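Local coordinates for hypothetical protein (Exiguobacterium sibiricum, PDB 2HKV) that is of unknown function but binds nickel in this crystal form and probably belongs to the DinB superfamily of metal-binding helical-bundle proteins, at residues A[53-56]-A[57-61]; A[63-66]-A[67-70]; A[89-92]-A[93-97]; A[129-132]-A[133-137]. All coordinates share one frame; numbering follows the deposited sequence.

Contact 1. Residues A[53-56]-A[57-61]; sequences LLEA and DLRIA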
loop_
_atom_site.group_PDB
_atom_site.type_symbol
_atom_site.label_atom_id
_atom_site.label_comp_id
_atom_site.label_asym_id
_atom_site.label_seq_id
_atom_site.Cartn_x
_atom_site.Cartn_y
_atom_site.Cartn_z
ATOM N N LEU A 53 -2.079 3.745 -12.997
ATOM C CA LEU A 53 -0.730 3.728 -12.474
ATOM C C LEU A 53 0.046 2.416 -12.708
ATOM O O LEU A 53 1.287 2.422 -12.717
ATOM C CB LEU A 53 -0.677 4.158 -11.003
ATOM C CG LEU A 53 -1.263 3.283 -9.888
ATOM C CD1 LEU A 53 -0.390 2.001 -9.483
ATOM C CD2 LEU A 53 -1.451 4.214 -8.661
ATOM N N LEU A 54 -0.658 1.287 -12.823
ATOM C CA LEU A 54 0.069 0.008 -12.970
ATOM C C LEU A 54 0.825 0.015 -14.287
ATOM O O LEU A 54 1.904 -0.558 -14.368
ATOM C CB LEU A 54 -0.847 -1.210 -12.863
ATOM C CG LEU A 54 -1.416 -1.603 -11.499
ATOM C CD1 LEU A 54 -2.334 -2.828 -11.681
ATOM C CD2 LEU A 54 -0.303 -1.895 -10.482
ATOM N N GLU A 55 0.292 0.700 -15.300
ATOM C CA GLU A 55 0.957 0.801 -16.612
ATOM C C GLU A 55 1.951 1.955 -16.609
ATOM O O GLU A 55 3.087 1.798 -17.049
ATOM C CB GLU A 55 -0.105 0.920 -17.702
ATOM C CG GLU A 55 0.391 1.215 -19.072
ATOM C CD GLU A 55 -0.681 1.123 -20.148
ATOM O OE1 GLU A 55 -1.814 0.635 -19.887
ATOM O OE2 GLU A 55 -0.386 1.559 -21.288
ATOM N N ALA A 56 1.535 3.105 -16.070
ATOM C CA ALA A 56 2.367 4.299 -15.974
ATOM C C ALA A 56 3.680 3.951 -15.316
ATOM O O ALA A 56 4.750 4.233 -15.853
ATOM C CB ALA A 56 1.622 5.493 -15.200
ATOM N N ASP A 57 3.624 3.292 -14.161
ATOM C CA ASP A 57 4.860 3.034 -13.458
ATOM C C ASP A 57 5.776 2.139 -14.258
ATOM O O ASP A 57 6.986 2.297 -14.193
ATOM C CB ASP A 57 4.611 2.421 -12.070
ATOM C CG ASP A 57 4.019 3.424 -11.058
ATOM O OD1 ASP A 57 3.555 4.564 -11.417
ATOM O OD2 ASP A 57 3.967 3.070 -9.845
ATOM N N LEU A 58 5.234 1.176 -14.981
ATOM C CA LEU A 58 6.087 0.252 -15.708
ATOM C C LEU A 58 6.656 0.894 -16.957
ATOM O O LEU A 58 7.764 0.558 -17.344
ATOM C CB LEU A 58 5.350 -1.062 -16.025
ATOM C CG LEU A 58 5.070 -1.963 -14.795
ATOM C CD1 LEU A 58 4.493 -3.264 -15.252
ATOM C CD2 LEU A 58 6.300 -2.207 -13.987
ATOM N N ARG A 59 5.919 1.823 -17.556
ATOM C CA ARG A 59 6.431 2.632 -18.662
ATOM C C ARG A 59 7.572 3.532 -18.206
ATOM O O ARG A 59 8.622 3.633 -18.892
ATOM C CB ARG A 59 5.291 3.474 -19.253
ATOM C CG ARG A 59 4.294 2.661 -20.062
ATOM C CD ARG A 59 3.279 3.477 -20.887
ATOM N NE ARG A 59 2.442 2.548 -21.647
ATOM C CZ ARG A 59 2.669 2.155 -22.895
ATOM N NH1 ARG A 59 3.674 2.647 -23.595
ATOM N NH2 ARG A 59 1.865 1.260 -23.454
ATOM N N ILE A 60 7.357 4.243 -17.102
ATOM C CA ILE A 60 8.427 4.987 -16.450
ATOM C C ILE A 60 9.666 4.097 -16.255
ATOM O O ILE A 60 10.788 4.570 -16.485
ATOM C CB ILE A 60 7.946 5.609 -15.110
ATOM C CG1 ILE A 60 7.034 6.815 -15.400
ATOM C CG2 ILE A 60 9.135 5.977 -14.192
ATOM C CD1 ILE A 60 5.978 7.073 -14.291
ATOM N N ALA A 61 9.439 2.855 -15.816
ATOM C CA ALA A 61 10.489 1.842 -15.511
ATOM C C ALA A 61 11.318 1.424 -16.741
ATOM O O ALA A 61 12.526 1.139 -16.648
ATOM C CB ALA A 61 9.853 0.577 -14.853
#
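Arg59 reaches back one helical turn to Glu55 within helix 43-61. Followed outward from the backbone, its CB lies 3.5 Å from Glu55 O, and its CG is close to the same oxygen, at 3.4 Å. The chain is extended from CG to NE (chi2 -169°, chi3 177°); CD passes Glu55 CG at 4.1 Å and NE is carried on to the carboxylate. At the tip, NE donates to Glu55 OE2 at 3.0 Å and NH2 donates to that same oxygen at 3.1 Å, a side-on salt bridge in which one carboxylate oxygen takes both N-H groups. NE uses the anti lone pair of OE2; carboxylate and guanidinium planes are 39° apart. Both side chains point the same way off the helix, the i to i+4 spacing being confirmed by the backbone bond from Arg59 N to Glu55 O, 2.9 Å. An alanine at Arg59 takes away both donors, and the carboxylate would probably be freer to turn. The other oxygen, OE1, makes a salt bridge to Arg85 of helix 82-98. Glu55 is thus a buried acid shared by two arginines, an environment likely to favour its ionised form.

Contact 2. Residues A[63-66]-A[67-70]; sequences GATA and DEMA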
loop_
_atom_site.group_PDB
_atom_site.type_symbol
_atom_site.label_atom_id
_atom_site.label_comp_id
_atom_site.label_asym_id
_atom_site.label_seq_id
_atom_site.Cartn_x
_atom_site.Cartn_y
_atom_site.Cartn_z
ATOM N N GLY A 63 11.865 3.322 -19.391
ATOM C CA GLY A 63 12.595 4.451 -19.959
ATOM C C GLY A 63 11.733 5.513 -20.614
ATOM O O GLY A 63 12.228 6.244 -21.465
ATOM N N ALA A 64 10.454 5.629 -20.258
ATOM C CA ALA A 64 9.603 6.584 -20.974
ATOM C C ALA A 64 10.126 7.955 -20.646
ATOM O O ALA A 64 10.595 8.194 -19.531
ATOM C CB ALA A 64 8.119 6.474 -20.608
ATOM N N THR A 65 10.067 8.847 -21.626
ATOM C CA THR A 65 10.528 10.189 -21.418
ATOM C C THR A 65 9.469 11.014 -20.718
ATOM O O THR A 65 8.297 10.610 -20.591
ATOM C CB THR A 65 10.976 10.862 -22.739
ATOM O OG1 THR A 65 9.847 11.047 -23.611
ATOM C CG2 THR A 65 12.036 10.004 -23.411
ATOM N N ALA A 66 9.914 12.171 -20.241
ATOM C CA ALA A 66 9.037 13.134 -19.617
ATOM C C ALA A 66 7.897 13.506 -20.560
ATOM O O ALA A 66 6.741 13.461 -20.134
ATOM C CB ALA A 66 9.815 14.337 -19.176
ATOM N N ASP A 67 8.191 13.773 -21.838
ATOM C CA ASP A 67 7.132 14.092 -22.770
ATOM C C ASP A 67 6.225 12.956 -23.059
ATOM O O ASP A 67 5.048 13.176 -23.272
ATOM C CB ASP A 67 7.608 14.611 -24.113
ATOM C CG ASP A 67 6.462 15.275 -24.927
ATOM O OD1 ASP A 67 5.767 16.206 -24.401
ATOM O OD2 ASP A 67 6.299 14.886 -26.107
ATOM N N GLU A 68 6.757 11.740 -23.099
ATOM C CA GLU A 68 5.956 10.564 -23.382
ATOM C C GLU A 68 4.968 10.375 -22.267
ATOM O O GLU A 68 3.806 10.036 -22.492
ATOM C CB GLU A 68 6.862 9.324 -23.538
ATOM C CG GLU A 68 7.512 9.267 -24.937
ATOM C CD GLU A 68 8.531 8.136 -25.176
ATOM O OE1 GLU A 68 9.015 7.512 -24.230
ATOM O OE2 GLU A 68 8.881 7.930 -26.366
HETATM N N MSE A 69 5.422 10.620 -21.044
HETATM C CA MSE A 69 4.564 10.472 -19.891
HETATM C C MSE A 69 3.527 11.572 -19.840
HETATM O O MSE A 69 2.387 11.317 -19.443
HETATM C CB MSE A 69 5.373 10.442 -18.573
HETATM C CG MSE A 69 6.194 9.208 -18.331
HETATM SE SE MSE A 69 5.275 7.500 -18.826
HETATM C CE MSE A 69 3.737 7.593 -17.591
ATOM N N ALA A 70 3.891 12.779 -20.287
ATOM C CA ALA A 70 2.953 13.862 -20.291
ATOM C C ALA A 70 1.861 13.523 -21.268
ATOM O O ALA A 70 0.705 13.858 -21.060
ATOM C CB ALA A 70 3.620 15.163 -20.731
#
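This is a helix N-terminal cap, formed where the loop leaving helix 43-61 turns into helix 66-73 at the periphery of the fold. Thr65 occupies the N-cap position. Its OG1 accepts from Glu68 N at 3.2 Å, and in return Thr65 N donates to Glu68 OE1 at 3.1 Å with an N-H...O angle of 165°. The reciprocal pair defines a capping box. A chi1 of 66° sets Thr65 OG1 between its own backbone N and carbonyl carbon, turned to the first turn of the helix, while the Glu68 side chain, extended beyond CG, reaches back to the loop, where Thr65 N meets OE1 from above the carboxylate plane, 38° out of it. Glu68 OE1 also lies 3.4 Å from Ala64 CA. The amides of Thr65 and Glu68 thereby each gain a side-chain acceptor, and the regular backbone bonding of the helix begins with Met69 N donating to Thr65 O at 2.9 Å. Just upstream, Gly63 closes the preceding helix in a Schellman motif, its positive phi suiting a residue without a side chain. On the inner side Met69, modelled as selenomethionine, bends at chi2 and chi3 and brings SE against Ala64 CB at 3.5 Å. The same side chain packs on Ala56, Arg59 and Ile60 of helix 43-61.

Contact 3. Residues A[89-92]-A[93-97]; sequences SWQY and YQDRL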
loop_
_atom_site.group_PDB
_atom_site.type_symbol
_atom_site.label_atom_id
_atom_site.label_comp_id
_atom_site.label_asym_id
_atom_site.label_seq_id
_atom_site.Cartn_x
_atom_site.Cartn_y
_atom_site.Cartn_z
ATOM N N SER A 89 -4.810 -1.495 -17.667
ATOM C CA SER A 89 -3.574 -1.359 -16.885
ATOM C C SER A 89 -3.184 -2.680 -16.206
ATOM O O SER A 89 -2.029 -3.064 -16.193
ATOM C CB SER A 89 -3.710 -0.236 -15.839
ATOM O OG SER A 89 -4.015 0.974 -16.506
ATOM N N TRP A 90 -4.166 -3.371 -15.665
ATOM C CA TRP A 90 -3.918 -4.655 -14.983
ATOM C C TRP A 90 -3.395 -5.703 -15.995
ATOM O O TRP A 90 -2.522 -6.501 -15.679
ATOM C CB TRP A 90 -5.209 -5.090 -14.281
ATOM C CG TRP A 90 -5.284 -6.432 -13.751
ATOM C CD1 TRP A 90 -6.335 -7.263 -13.909
ATOM C CD2 TRP A 90 -4.331 -7.132 -12.934
ATOM N NE1 TRP A 90 -6.114 -8.438 -13.264
ATOM C CE2 TRP A 90 -4.882 -8.399 -12.669
ATOM C CE3 TRP A 90 -3.055 -6.838 -12.428
ATOM C CZ2 TRP A 90 -4.223 -9.363 -11.907
ATOM C CZ3 TRP A 90 -2.391 -7.815 -11.660
ATOM C CH2 TRP A 90 -2.985 -9.067 -11.426
ATOM N N GLN A 91 -3.927 -5.680 -17.214
ATOM C CA GLN A 91 -3.462 -6.597 -18.264
ATOM C C GLN A 91 -2.017 -6.296 -18.651
ATOM O O GLN A 91 -1.207 -7.198 -18.873
ATOM C CB GLN A 91 -4.361 -6.495 -19.501
ATOM C CG GLN A 91 -4.069 -7.571 -20.529
ATOM C CD GLN A 91 -4.258 -8.961 -19.938
ATOM O OE1 GLN A 91 -5.341 -9.292 -19.437
ATOM N NE2 GLN A 91 -3.190 -9.764 -19.956
ATOM N N TYR A 92 -1.690 -5.009 -18.726
ATOM C CA TYR A 92 -0.362 -4.584 -19.094
ATOM C C TYR A 92 0.616 -5.090 -18.039
ATOM O O TYR A 92 1.696 -5.644 -18.375
ATOM C CB TYR A 92 -0.313 -3.058 -19.147
ATOM C CG TYR A 92 0.971 -2.485 -19.677
ATOM C CD1 TYR A 92 2.071 -2.343 -18.846
ATOM C CD2 TYR A 92 1.093 -2.100 -21.007
ATOM C CE1 TYR A 92 3.262 -1.820 -19.301
ATOM C CE2 TYR A 92 2.286 -1.548 -21.478
ATOM C CZ TYR A 92 3.370 -1.422 -20.611
ATOM O OH TYR A 92 4.558 -0.904 -21.046
ATOM N N TYR A 93 0.231 -4.873 -16.787
ATOM C CA TYR A 93 1.029 -5.311 -15.650
ATOM C C TYR A 93 1.230 -6.845 -15.688
ATOM O O TYR A 93 2.332 -7.338 -15.485
ATOM C CB TYR A 93 0.385 -4.863 -14.345
ATOM C CG TYR A 93 1.188 -5.198 -13.059
ATOM C CD1 TYR A 93 0.997 -6.404 -12.380
ATOM C CD2 TYR A 93 2.118 -4.298 -12.537
ATOM C CE1 TYR A 93 1.696 -6.690 -11.220
ATOM C CE2 TYR A 93 2.833 -4.584 -11.370
ATOM C CZ TYR A 93 2.626 -5.791 -10.727
ATOM O OH TYR A 93 3.341 -6.090 -9.595
ATOM N N GLN A 94 0.157 -7.576 -15.910
ATOM C CA GLN A 94 0.258 -9.037 -15.902
ATOM C C GLN A 94 1.200 -9.515 -16.979
ATOM O O GLN A 94 1.962 -10.470 -16.788
ATOM C CB GLN A 94 -1.095 -9.689 -16.109
ATOM C CG GLN A 94 -2.007 -9.577 -14.930
ATOM C CD GLN A 94 -3.330 -10.227 -15.222
ATOM O OE1 GLN A 94 -4.332 -9.551 -15.513
ATOM N NE2 GLN A 94 -3.337 -11.546 -15.205
ATOM N N ASP A 95 1.180 -8.856 -18.129
ATOM C CA ASP A 95 2.062 -9.277 -19.199
ATOM C C ASP A 95 3.532 -9.025 -18.861
ATOM O O ASP A 95 4.391 -9.847 -19.160
ATOM C CB ASP A 95 1.710 -8.513 -20.463
ATOM C CG ASP A 95 0.314 -8.857 -21.000
ATOM O OD1 ASP A 95 -0.332 -9.828 -20.499
ATOM O OD2 ASP A 95 -0.124 -8.145 -21.946
ATOM N N ARG A 96 3.817 -7.877 -18.244
ATOM C CA ARG A 96 5.185 -7.558 -17.804
ATOM C C ARG A 96 5.618 -8.485 -16.646
ATOM O O ARG A 96 6.794 -8.884 -16.508
ATOM C CB ARG A 96 5.306 -6.084 -17.414
ATOM C CG ARG A 96 5.103 -5.082 -18.579
ATOM C CD ARG A 96 5.382 -5.699 -19.927
ATOM N NE ARG A 96 5.099 -4.826 -21.064
ATOM C CZ ARG A 96 3.894 -4.543 -21.569
ATOM N NH1 ARG A 96 2.775 -4.999 -21.028
ATOM N NH2 ARG A 96 3.820 -3.761 -22.642
ATOM N N LEU A 97 4.645 -8.829 -15.833
ATOM C CA LEU A 97 4.890 -9.653 -14.663
ATOM C C LEU A 97 5.490 -10.960 -15.080
ATOM O O LEU A 97 6.441 -11.412 -14.486
ATOM C CB LEU A 97 3.599 -9.864 -13.882
ATOM C CG LEU A 97 3.624 -10.743 -12.616
ATOM C CD1 LEU A 97 4.649 -10.198 -11.610
ATOM C CD2 LEU A 97 2.243 -10.841 -11.996
HETATM O O HOH W 1 -6.750 -9.560 -16.909
HETATM O O HOH W 2 5.121 -1.196 -23.719
#
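Successive i to i+4 side-chain pairs decorate one stretch of helix 82-98, a member of the helical bundle, and Trp90 with Gln94 forms the first. Gln94 CG stands 3.5 Å from the centroid of the six-membered ring of Trp90, only 5° off its normal, a CH-pi contact over the face. The amide continues across the same indole, stacked on the ring, with OE1 above the plane toward the rim. Trp90 CZ3 also meets Tyr93 CD1 at 3.7 Å. A glycine in place of Trp90 removes the indole face, and the Gln94 amide, left with its water bridge, would probably be freer to turn. In the second pair Gln91 NE2 donates to Asp95 OD1 at 2.9 Å, and a water bridges Gln91 OE1 to Gln94 OE1, giving to both. The third is a cation-pi stack: Arg96 CZ lies 3.4 Å from the centroid of the Tyr92 ring, with the planes at 25°. A bend at chi2, -23°, folds the arginine back over that ring, where NH1 also donates to Tyr92 O at 2.9 Å. Backbone Arg96 N reaches this oxygen from the other face of the carbonyl plane. Tyr93 turns inward, its OH bonded to Leu118 O of helix 114-138. With Tyr93 buried against helices 4-26, 43-61 and 114-138, and Gln91 and Asp95 on the exposed side, this is an amphipathic helix of the DinB-type helical bundle.

Contact 4. Residues A[129-132]-A[133-137]; sequences RSQL and LDYLN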
loop_
_atom_site.group_PDB
_atom_site.type_symbol
_atom_site.label_atom_id
_atom_site.label_comp_id
_atom_site.label_asym_id
_atom_site.label_seq_id
_atom_site.Cartn_x
_atom_site.Cartn_y
_atom_site.Cartn_z
ATOM N N ARG A 129 -5.324 3.050 -3.235
ATOM C CA ARG A 129 -6.580 2.379 -2.900
ATOM C C ARG A 129 -7.024 2.844 -1.497
ATOM O O ARG A 129 -8.217 3.143 -1.224
ATOM C CB ARG A 129 -6.404 0.888 -2.886
ATOM C CG ARG A 129 -7.730 0.126 -2.723
ATOM C CD ARG A 129 -7.561 -1.376 -2.524
ATOM N NE ARG A 129 -6.915 -1.677 -1.242
ATOM C CZ ARG A 129 -7.004 -2.841 -0.617
ATOM N NH1 ARG A 129 -7.660 -3.848 -1.155
ATOM N NH2 ARG A 129 -6.360 -3.002 0.526
ATOM N N SER A 130 -6.059 2.916 -0.571
ATOM C CA SER A 130 -6.322 3.412 0.792
ATOM C C SER A 130 -6.850 4.842 0.775
ATOM O O SER A 130 -7.851 5.186 1.495
ATOM C CB SER A 130 -5.054 3.343 1.641
ATOM O OG SER A 130 -5.348 3.584 3.009
ATOM N N GLN A 131 -6.212 5.699 -0.022
ATOM C CA GLN A 131 -6.657 7.089 -0.144
ATOM C C GLN A 131 -8.129 7.137 -0.581
ATOM O O GLN A 131 -8.951 7.890 0.017
ATOM C CB GLN A 131 -5.827 7.796 -1.181
ATOM C CG GLN A 131 -6.039 9.262 -1.253
ATOM C CD GLN A 131 -5.015 9.946 -2.140
ATOM O OE1 GLN A 131 -4.151 9.298 -2.729
ATOM N NE2 GLN A 131 -5.092 11.296 -2.218
ATOM N N LEU A 132 -8.456 6.362 -1.621
ATOM C CA LEU A 132 -9.825 6.358 -2.172
ATOM C C LEU A 132 -10.766 5.872 -1.110
ATOM O O LEU A 132 -11.848 6.465 -0.907
ATOM C CB LEU A 132 -9.950 5.508 -3.459
ATOM C CG LEU A 132 -11.366 5.468 -4.068
ATOM C CD1 LEU A 132 -11.926 6.921 -4.395
ATOM C CD2 LEU A 132 -11.345 4.483 -5.274
ATOM N N LEU A 133 -10.363 4.838 -0.385
ATOM C CA LEU A 133 -11.217 4.323 0.678
ATOM C C LEU A 133 -11.486 5.412 1.770
ATOM O O LEU A 133 -12.654 5.611 2.239
ATOM C CB LEU A 133 -10.571 3.094 1.297
ATOM C CG LEU A 133 -11.300 2.398 2.448
ATOM C CD1 LEU A 133 -12.382 1.503 1.889
ATOM C CD2 LEU A 133 -10.248 1.562 3.249
ATOM N N ASP A 134 -10.432 6.114 2.168
ATOM C CA ASP A 134 -10.576 7.200 3.154
ATOM C C ASP A 134 -11.516 8.296 2.627
ATOM O O ASP A 134 -12.336 8.808 3.378
ATOM C CB ASP A 134 -9.250 7.849 3.492
ATOM C CG ASP A 134 -8.346 6.967 4.314
ATOM O OD1 ASP A 134 -8.831 5.954 4.894
ATOM O OD2 ASP A 134 -7.123 7.330 4.391
ATOM N N TYR A 135 -11.397 8.643 1.351
ATOM C CA TYR A 135 -12.265 9.646 0.776
ATOM C C TYR A 135 -13.732 9.212 0.850
ATOM O O TYR A 135 -14.592 10.015 1.217
ATOM C CB TYR A 135 -11.971 9.859 -0.698
ATOM C CG TYR A 135 -10.799 10.749 -1.039
ATOM C CD1 TYR A 135 -9.829 11.069 -0.104
ATOM C CD2 TYR A 135 -10.666 11.255 -2.323
ATOM C CE1 TYR A 135 -8.728 11.848 -0.451
ATOM C CE2 TYR A 135 -9.599 12.060 -2.667
ATOM C CZ TYR A 135 -8.635 12.361 -1.728
ATOM O OH TYR A 135 -7.569 13.154 -2.090
ATOM N N LEU A 136 -14.012 7.980 0.422
ATOM C CA LEU A 136 -15.398 7.519 0.374
ATOM C C LEU A 136 -15.943 7.436 1.798
ATOM O O LEU A 136 -17.040 7.859 2.051
ATOM C CB LEU A 136 -15.522 6.171 -0.380
ATOM C CG LEU A 136 -15.229 6.231 -1.891
ATOM C CD1 LEU A 136 -15.558 4.848 -2.552
ATOM C CD2 LEU A 136 -15.856 7.369 -2.653
ATOM N N ASN A 137 -15.136 6.969 2.745
ATOM C CA ASN A 137 -15.562 6.955 4.146
ATOM C C ASN A 137 -15.748 8.359 4.738
ATOM O O ASN A 137 -16.686 8.595 5.519
ATOM C CB ASN A 137 -14.580 6.157 4.987
ATOM C CG ASN A 137 -14.772 4.650 4.846
ATOM O OD1 ASN A 137 -15.889 4.166 4.628
ATOM N ND2 ASN A 137 -13.680 3.920 4.959
HETATM O O HOH W 3 -7.788 3.509 4.436
#
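Residues 129-132 and 133-137 are consecutive turns of helix 114-138, with regular alpha-helical backbone angles and four i to i+4 bonds across the division. They run from Leu133 N to Arg129 O, Asp134 N to Ser130 O, Tyr135 N to Gln131 O and Leu136 N to Leu132 O. Asp134 N lies 2.8 Å from Ser130 O. Leu136 N lies 3.0 Å from Leu132 O. Among side chains, Gln131 and Tyr135 lie alongside each other and point the same way. Gln131 CG sits 3.8 Å from Tyr135 CE1, and further out NE2 donates to Tyr135 OH at 3.1 Å with an N-H...O angle of 141°. Amide and ring stand almost perpendicular, 88° apart. Gln131 CG is anti to the backbone N (chi1 -171°) and the chain is extended beyond it, which brings the amide level with the hydroxyl. The amide oxygen, OE1, bonds ND1 of His128, a nickel ligand, so Gln131 is a second-shell residue that probably helps to orient that imidazole, while Tyr135 OH is also bonded to Arg41 O. Around the helix, a water donates to both Ser130 OG at 2.8 Å and Asp134 OD1 at 2.7 Å. Ser130 OG is bonded as well to His127 O of the second subunit, placing this polar side at the dimer interface. Leu132 CD1 approaches Leu136 CG at 4.2 Å on the apolar side. Leu132 packs on Leu50 of helix 43-61 and on Leu23 of helix 4-26. Tyr135 lies against Val43 and Val46 of helix 43-61.

In the fold
Contacts 1, 2 and 3 form a connected group, whereas contact 4 lies across the chain's centre from all three. Contact 2 touches contact 1 through a probable hydrogen bond from Ala64 N to Arg59 O, 3.0 Å, and through Met69 CE on Ala56 CB at 3.8 Å. Contact 3 meets contact 1 from helix 82-98: Leu58 CD1 lies 3.6 Å from Arg96 CB. The centres of contacts 1 and 4 are 22 Å apart, yet both reach the nickel site of His49, His124 and His128. Asp57 OD2 bonds His124 ND1, the Leu53 side chain is about 5 Å from the metal, and that of Gln131 about 6 Å.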